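Local coordinates for protein arylamine n-acetyltransferase (Mycobacterium smegmatis, PDB 1W5R) that catalyses the transfer of an acetyl group from acetyl-coenzyme A to arylamines, using a catalytic triad, at residues Gly10-Asp18 with Ile31-Pro40; Gly132-Ser140 with Ala214-Asn223. The protein carries 1 engineered substitution. All blocks are in the same frame, centred on the assembly; numbering follows the deposited sequence.

How the contacts relate
Contact 1 lies between two N-terminal helical segments. Contact 2 joins a loop to a beta hairpin. Their centres are about 13 Å apart, and segments 31-40 and 214-223 touch directly. A salt bridge of 2.8 Å runs from R37 NH1 of contact 1 to D218 OD1 of contact 2. N36 O and V216 N, 3.2 Å apart, probably form a backbone hydrogen bond. P40 CB also packs against A214 O at 3.2 Å. H113 and D130 probably belong to the catalytic triad, as in relatives; its cysteine is replaced here by an engineered glutamine. Loop 132-140 is tied to this region: F133 meets the H113 ring, and T137 OG1 bonds to D130 O.

Contact 1 (Gly10-Asp18 with Ile31-Pro40); sequences GYLTRIGLD and IVAAHNRSIP
I15 packs on A34 and I39 where the end of helix 8-14 meets helix 25-38, in the N-terminal helical region of the arylamine N-acetyltransferase fold. The short axes of helices 10-14 and 31-38 make an angle of 69°. A Schellman motif ends the first helix at G16, whose phi is positive. The branches of I15 divide the work. CD1 reaches A34 CB at 3.8 Å, while CG2 meets I39 CD1 at 3.9 Å. With chi1 at 69°, CG1 is held between the backbone N and the carbonyl carbon, and its CD1 points to the 31-34 side. L17 continues this apolar patch by placing CD1 on I31 CG1.

R14 packs on I39 next to I15: its CG lies 3.9 Å from I39 CG1. Its chain bends at chi2 (78°), and I39 CG1 lies over one guanidinium face near the rim. The polar end turns elsewhere: NE bonds to L64 O and NH2 to R69 O.

Y11 adds the direct polar link. Y11 OH and H35 ND1 are hydrogen-bonded at 2.7 Å, each near the plane of the other ring. The rings meet rim to rim. H35 NE2 bonds onward to H76 ND1, so both imidazole nitrogens are held. I31 CG2 also touches Y11 OH at the ring edge, at 3.7 Å.

A water bridges the helix end to the second segment. It donates to I15 O at 2.7 Å and accepts from R37 NH2. S38 CB lies 3.4 Å from R14 O, while S38 OG turns back to donate to A34 O at 2.8 Å.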
# COMPACT_ATOMS: atom_id res chain seq x y z
N GLY A 10 -24.53 12.73 21.56
CA GLY A 10 -23.75 13.18 20.42
C GLY A 10 -22.46 12.38 20.31
O GLY A 10 -22.12 11.89 19.22
N TYR A 11 -21.76 12.21 21.44
CA TYR A 11 -20.50 11.45 21.43
C TYR A 11 -20.71 10.00 21.06
O TYR A 11 -19.99 9.46 20.22
CB TYR A 11 -19.78 11.54 22.78
CG TYR A 11 -18.56 10.64 22.85
CD1 TYR A 11 -17.34 11.04 22.32
CD2 TYR A 11 -18.65 9.38 23.45
CE1 TYR A 11 -16.23 10.20 22.37
CE2 TYR A 11 -17.55 8.54 23.52
CZ TYR A 11 -16.33 8.96 22.99
OH TYR A 11 -15.24 8.12 23.07
N LEU A 12 -21.73 9.38 21.65
CA LEU A 12 -22.01 7.97 21.41
C LEU A 12 -22.38 7.70 19.96
O LEU A 12 -21.92 6.72 19.38
CB LEU A 12 -23.08 7.45 22.37
CG LEU A 12 -22.65 7.46 23.84
CD1 LEU A 12 -23.88 7.33 24.75
CD2 LEU A 12 -21.60 6.40 24.17
N THR A 13 -23.19 8.58 19.37
CA THR A 13 -23.50 8.53 17.94
C THR A 13 -22.24 8.69 17.06
O THR A 13 -22.04 7.95 16.10
CB THR A 13 -24.55 9.60 17.55
OG1 THR A 13 -25.75 9.35 18.28
CG2 THR A 13 -24.85 9.55 16.05
N ARG A 14 -21.40 9.66 17.42
CA ARG A 14 -20.14 9.91 16.74
C ARG A 14 -19.28 8.66 16.66
O ARG A 14 -18.65 8.39 15.63
CB ARG A 14 -19.38 11.03 17.47
CG ARG A 14 -18.02 11.39 16.86
CD ARG A 14 -18.17 12.25 15.63
NE ARG A 14 -16.89 12.88 15.29
CZ ARG A 14 -16.16 12.59 14.21
NH1 ARG A 14 -16.57 11.68 13.33
NH2 ARG A 14 -15.01 13.22 14.02
N ILE A 15 -19.25 7.88 17.74
CA ILE A 15 -18.42 6.67 17.79
C ILE A 15 -19.16 5.38 17.44
O ILE A 15 -18.59 4.29 17.49
CB ILE A 15 -17.61 6.54 19.11
CG1 ILE A 15 -18.52 6.25 20.32
CG2 ILE A 15 -16.75 7.80 19.34
CD1 ILE A 15 -17.79 5.77 21.56
N GLY A 16 -20.43 5.50 17.06
CA GLY A 16 -21.19 4.35 16.56
C GLY A 16 -21.76 3.45 17.63
O GLY A 16 -21.98 2.25 17.39
N LEU A 17 -22.00 4.01 18.81
CA LEU A 17 -22.70 3.32 19.89
C LEU A 17 -24.06 3.97 20.14
O LEU A 17 -24.33 5.08 19.66
CB LEU A 17 -21.86 3.34 21.18
CG LEU A 17 -20.49 2.65 21.18
CD1 LEU A 17 -19.85 2.81 22.56
CD2 LEU A 17 -20.58 1.17 20.81
N ASP A 18 -24.93 3.28 20.87
CA ASP A 18 -26.23 3.85 21.23
C ASP A 18 -26.63 3.50 22.65
O ASP A 18 -26.16 2.50 23.21
CB ASP A 18 -27.33 3.45 20.22
CG ASP A 18 -27.31 1.96 19.89
OD1 ASP A 18 -26.75 1.16 20.67
OD2 ASP A 18 -27.88 1.60 18.83
N ILE A 31 -15.88 1.21 24.22
CA ILE A 31 -15.74 2.64 23.93
C ILE A 31 -14.37 2.94 23.29
O ILE A 31 -14.31 3.66 22.30
CB ILE A 31 -15.99 3.50 25.18
CG1 ILE A 31 -17.48 3.47 25.54
CG2 ILE A 31 -15.51 4.94 24.95
CD1 ILE A 31 -17.85 4.33 26.72
N VAL A 32 -13.30 2.39 23.85
CA VAL A 32 -11.95 2.61 23.28
C VAL A 32 -11.93 2.15 21.81
O VAL A 32 -11.46 2.87 20.93
CB VAL A 32 -10.86 1.90 24.13
CG1 VAL A 32 -9.50 1.86 23.39
CG2 VAL A 32 -10.69 2.57 25.48
N ALA A 33 -12.46 0.96 21.54
CA ALA A 33 -12.46 0.44 20.18
C ALA A 33 -13.29 1.31 19.22
O ALA A 33 -12.89 1.55 18.08
CB ALA A 33 -12.96 -1.02 20.16
N ALA A 34 -14.44 1.77 19.69
CA ALA A 34 -15.31 2.59 18.85
C ALA A 34 -14.69 3.96 18.59
O ALA A 34 -14.72 4.47 17.46
CB ALA A 34 -16.68 2.74 19.52
N HIS A 35 -14.12 4.55 19.64
CA HIS A 35 -13.41 5.82 19.51
C HIS A 35 -12.24 5.69 18.52
O HIS A 35 -12.08 6.52 17.61
CB HIS A 35 -12.95 6.28 20.89
CG HIS A 35 -12.38 7.67 20.93
ND1 HIS A 35 -12.94 8.67 21.70
CD2 HIS A 35 -11.30 8.22 20.33
CE1 HIS A 35 -12.23 9.78 21.57
NE2 HIS A 35 -11.23 9.53 20.74
N ASN A 36 -11.46 4.61 18.66
CA ASN A 36 -10.31 4.36 17.79
C ASN A 36 -10.68 4.43 16.31
O ASN A 36 -9.94 5.00 15.51
CB ASN A 36 -9.76 2.94 18.02
CG ASN A 36 -8.87 2.81 19.26
OD1 ASN A 36 -8.28 3.78 19.79
ND2 ASN A 36 -8.73 1.59 19.71
N ARG A 37 -11.81 3.81 15.95
CA ARG A 37 -12.16 3.72 14.54
C ARG A 37 -12.96 4.90 14.01
O ARG A 37 -13.12 5.03 12.80
CB ARG A 37 -12.92 2.41 14.21
CG ARG A 37 -14.35 2.34 14.75
CD ARG A 37 -15.05 1.05 14.35
NE ARG A 37 -14.48 -0.13 15.01
CZ ARG A 37 -14.92 -0.65 16.15
NH1 ARG A 37 -14.33 -1.74 16.64
NH2 ARG A 37 -15.95 -0.09 16.82
N SER A 38 -13.47 5.73 14.92
CA SER A 38 -14.43 6.78 14.54
C SER A 38 -13.91 8.22 14.53
O SER A 38 -14.39 9.03 13.72
CB SER A 38 -15.65 6.74 15.47
OG SER A 38 -16.30 5.48 15.44
N ILE A 39 -13.01 8.54 15.45
CA ILE A 39 -12.51 9.91 15.58
C ILE A 39 -11.00 9.86 15.28
O ILE A 39 -10.24 9.27 16.04
CB ILE A 39 -12.78 10.54 16.98
CG1 ILE A 39 -14.27 10.40 17.37
CG2 ILE A 39 -12.36 12.01 17.01
CD1 ILE A 39 -14.60 10.97 18.77
N PRO A 40 -10.58 10.45 14.16
CA PRO A 40 -9.18 10.35 13.81
C PRO A 40 -8.27 11.27 14.63
O PRO A 40 -8.72 12.30 15.16
CB PRO A 40 -9.17 10.75 12.33
CG PRO A 40 -10.28 11.77 12.24
CD PRO A 40 -11.35 11.22 13.16
O HOH W 1 -17.93 1.99 16.31

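Contact 2 (Gly132-Ser140 with Ala214-Asn223)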
# COMPACT_ATOMS: atom_id res chain seq x y z
N GLY A 132 -5.29 8.81 22.21
CA GLY A 132 -4.80 10.05 21.62
C GLY A 132 -3.37 10.07 21.11
O GLY A 132 -2.88 11.15 20.74
N PHE A 133 -2.71 8.91 21.07
CA PHE A 133 -1.28 8.89 20.70
C PHE A 133 -1.08 8.83 19.17
O PHE A 133 0.05 8.96 18.70
CB PHE A 133 -0.58 7.70 21.36
CG PHE A 133 0.93 7.75 21.26
CD1 PHE A 133 1.65 8.79 21.86
CD2 PHE A 133 1.62 6.75 20.58
CE1 PHE A 133 3.06 8.83 21.75
CE2 PHE A 133 3.02 6.78 20.49
CZ PHE A 133 3.73 7.82 21.07
N GLY A 134 -2.17 8.63 18.43
CA GLY A 134 -2.12 8.61 16.96
C GLY A 134 -2.13 7.19 16.40
O GLY A 134 -2.80 6.30 16.95
N GLY A 135 -1.36 6.95 15.34
CA GLY A 135 -1.37 5.64 14.69
C GLY A 135 -1.01 4.45 15.57
O GLY A 135 -1.53 3.35 15.34
N GLN A 136 -0.13 4.67 16.56
CA GLN A 136 0.30 3.60 17.46
C GLN A 136 -0.40 3.67 18.83
O GLN A 136 0.08 3.09 19.80
CB GLN A 136 1.83 3.62 17.62
CG GLN A 136 2.45 2.33 18.17
CD GLN A 136 2.10 1.09 17.36
OE1 GLN A 136 1.43 0.15 17.86
NE2 GLN A 136 2.51 1.08 16.12
N THR A 137 -1.54 4.35 18.89
CA THR A 137 -2.24 4.48 20.18
C THR A 137 -2.77 3.14 20.67
O THR A 137 -3.09 2.24 19.86
CB THR A 137 -3.40 5.49 20.08
OG1 THR A 137 -3.67 6.03 21.38
CG2 THR A 137 -4.66 4.86 19.48
N LEU A 138 -2.87 3.00 21.99
CA LEU A 138 -3.51 1.82 22.58
C LEU A 138 -4.93 1.62 22.07
O LEU A 138 -5.70 2.57 21.99
CB LEU A 138 -3.57 1.94 24.10
CG LEU A 138 -2.37 1.45 24.91
CD1 LEU A 138 -2.48 1.88 26.35
CD2 LEU A 138 -2.24 -0.07 24.84
N THR A 139 -5.25 0.37 21.73
CA THR A 139 -6.56 0.03 21.19
C THR A 139 -7.40 -0.78 22.17
O THR A 139 -8.51 -1.22 21.85
CB THR A 139 -6.43 -0.72 19.86
OG1 THR A 139 -5.72 -1.96 20.07
CG2 THR A 139 -5.69 0.16 18.82
N SER A 140 -6.86 -0.95 23.38
CA SER A 140 -7.59 -1.51 24.52
C SER A 140 -7.17 -0.71 25.74
O SER A 140 -6.06 -0.17 25.77
CB SER A 140 -7.17 -2.96 24.79
OG SER A 140 -7.33 -3.78 23.66
N ALA A 214 -4.34 10.13 11.65
CA ALA A 214 -4.33 8.69 11.89
C ALA A 214 -5.69 8.16 12.31
O ALA A 214 -6.54 8.92 12.77
CB ALA A 214 -3.27 8.32 12.95
N VAL A 215 -5.89 6.87 12.12
CA VAL A 215 -7.10 6.21 12.60
C VAL A 215 -6.76 4.73 12.75
O VAL A 215 -5.83 4.25 12.11
CB VAL A 215 -8.32 6.44 11.66
CG1 VAL A 215 -8.20 5.62 10.36
CG2 VAL A 215 -9.63 6.18 12.40
N VAL A 216 -7.50 4.02 13.60
CA VAL A 216 -7.20 2.61 13.81
C VAL A 216 -8.49 1.80 13.74
O VAL A 216 -9.42 2.04 14.51
CB VAL A 216 -6.50 2.34 15.17
CG1 VAL A 216 -6.17 0.85 15.33
CG2 VAL A 216 -5.22 3.16 15.29
N THR A 217 -8.51 0.83 12.82
CA THR A 217 -9.65 -0.05 12.65
C THR A 217 -9.32 -1.40 13.27
O THR A 217 -8.18 -1.62 13.72
CB THR A 217 -9.96 -0.27 11.15
OG1 THR A 217 -8.88 -0.99 10.54
CG2 THR A 217 -10.15 1.07 10.43
N ASP A 218 -10.29 -2.31 13.29
CA ASP A 218 -10.02 -3.65 13.83
C ASP A 218 -8.85 -4.32 13.12
O ASP A 218 -8.12 -5.09 13.75
CB ASP A 218 -11.25 -4.57 13.71
CG ASP A 218 -12.43 -4.09 14.53
OD1 ASP A 218 -12.33 -3.06 15.24
OD2 ASP A 218 -13.48 -4.76 14.46
N ASP A 219 -8.69 -4.04 11.83
CA ASP A 219 -7.71 -4.74 10.98
C ASP A 219 -6.40 -4.01 10.76
O ASP A 219 -5.41 -4.63 10.38
CB ASP A 219 -8.30 -5.03 9.60
CG ASP A 219 -9.45 -6.00 9.65
OD1 ASP A 219 -9.43 -6.92 10.49
OD2 ASP A 219 -10.37 -5.85 8.81
N ALA A 220 -6.38 -2.69 10.98
CA ALA A 220 -5.18 -1.96 10.57
C ALA A 220 -4.99 -0.64 11.29
O ALA A 220 -5.96 -0.01 11.69
CB ALA A 220 -5.19 -1.72 9.06
N ARG A 221 -3.73 -0.23 11.40
CA ARG A 221 -3.38 1.12 11.87
C ARG A 221 -3.02 1.96 10.67
O ARG A 221 -2.21 1.53 9.84
CB ARG A 221 -2.20 1.06 12.84
CG ARG A 221 -2.48 0.26 14.10
CD ARG A 221 -1.23 0.15 14.97
NE ARG A 221 -1.47 -0.48 16.27
CZ ARG A 221 -2.04 0.13 17.31
NH1 ARG A 221 -2.45 1.40 17.21
NH2 ARG A 221 -2.20 -0.51 18.47
N TYR A 222 -3.58 3.16 10.60
CA TYR A 222 -3.32 4.10 9.51
C TYR A 222 -2.65 5.33 10.05
O TYR A 222 -3.15 5.94 10.99
CB TYR A 222 -4.64 4.51 8.83
CG TYR A 222 -5.35 3.35 8.20
CD1 TYR A 222 -6.19 2.53 8.95
CD2 TYR A 222 -5.19 3.06 6.84
CE1 TYR A 222 -6.84 1.45 8.37
CE2 TYR A 222 -5.84 1.98 6.25
CZ TYR A 222 -6.67 1.19 7.02
OH TYR A 222 -7.31 0.11 6.44
N ASN A 223 -1.51 5.69 9.46
CA ASN A 223 -0.79 6.89 9.91
C ASN A 223 -0.23 7.67 8.74
O ASN A 223 0.68 7.18 8.05
CB ASN A 223 0.33 6.57 10.88
CG ASN A 223 0.88 7.83 11.52
OD1 ASN A 223 0.19 8.48 12.28
ND2 ASN A 223 2.09 8.21 11.15
O HOH W 2 0.44 9.10 14.62
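G135 and N223 bring the two backbones together, with their CA atoms 5.0 Å apart. Segment 214-223 is a beta hairpin from an antiparallel sheet of the arylamine N-acetyltransferase fold. V215 and Y222 form a hydrogen-bonded pair in it. Segment 132-140 is a loop with a type I beta turn from G134 to T137, closed by T137 N to G134 O at 3.0 Å. Having no side chain, G135 can sit close to the hairpin, and its N lies 3.4 Å from A214 CB.

R221 carries the contact. Its chain is extended from CG to NE and runs past G135 O to T137 O, at the end of the turn. NH1 donates to G135 O at 2.9 Å, with the acceptor tilted from the guanidinium plane. The same NH1 reaches T137 O at 2.9 Å, and NH2 adds a bond to T137 O at 3.2 Å. T137 O lies in the guanidinium plane and is gripped end-on by both nitrogens. A salt bridge from NH2 to E155 gives the charge its partner and further fixes the group's rotation. T139 CG2 touches both R221 NH2 and V216 CG1, 3.6 Å from each.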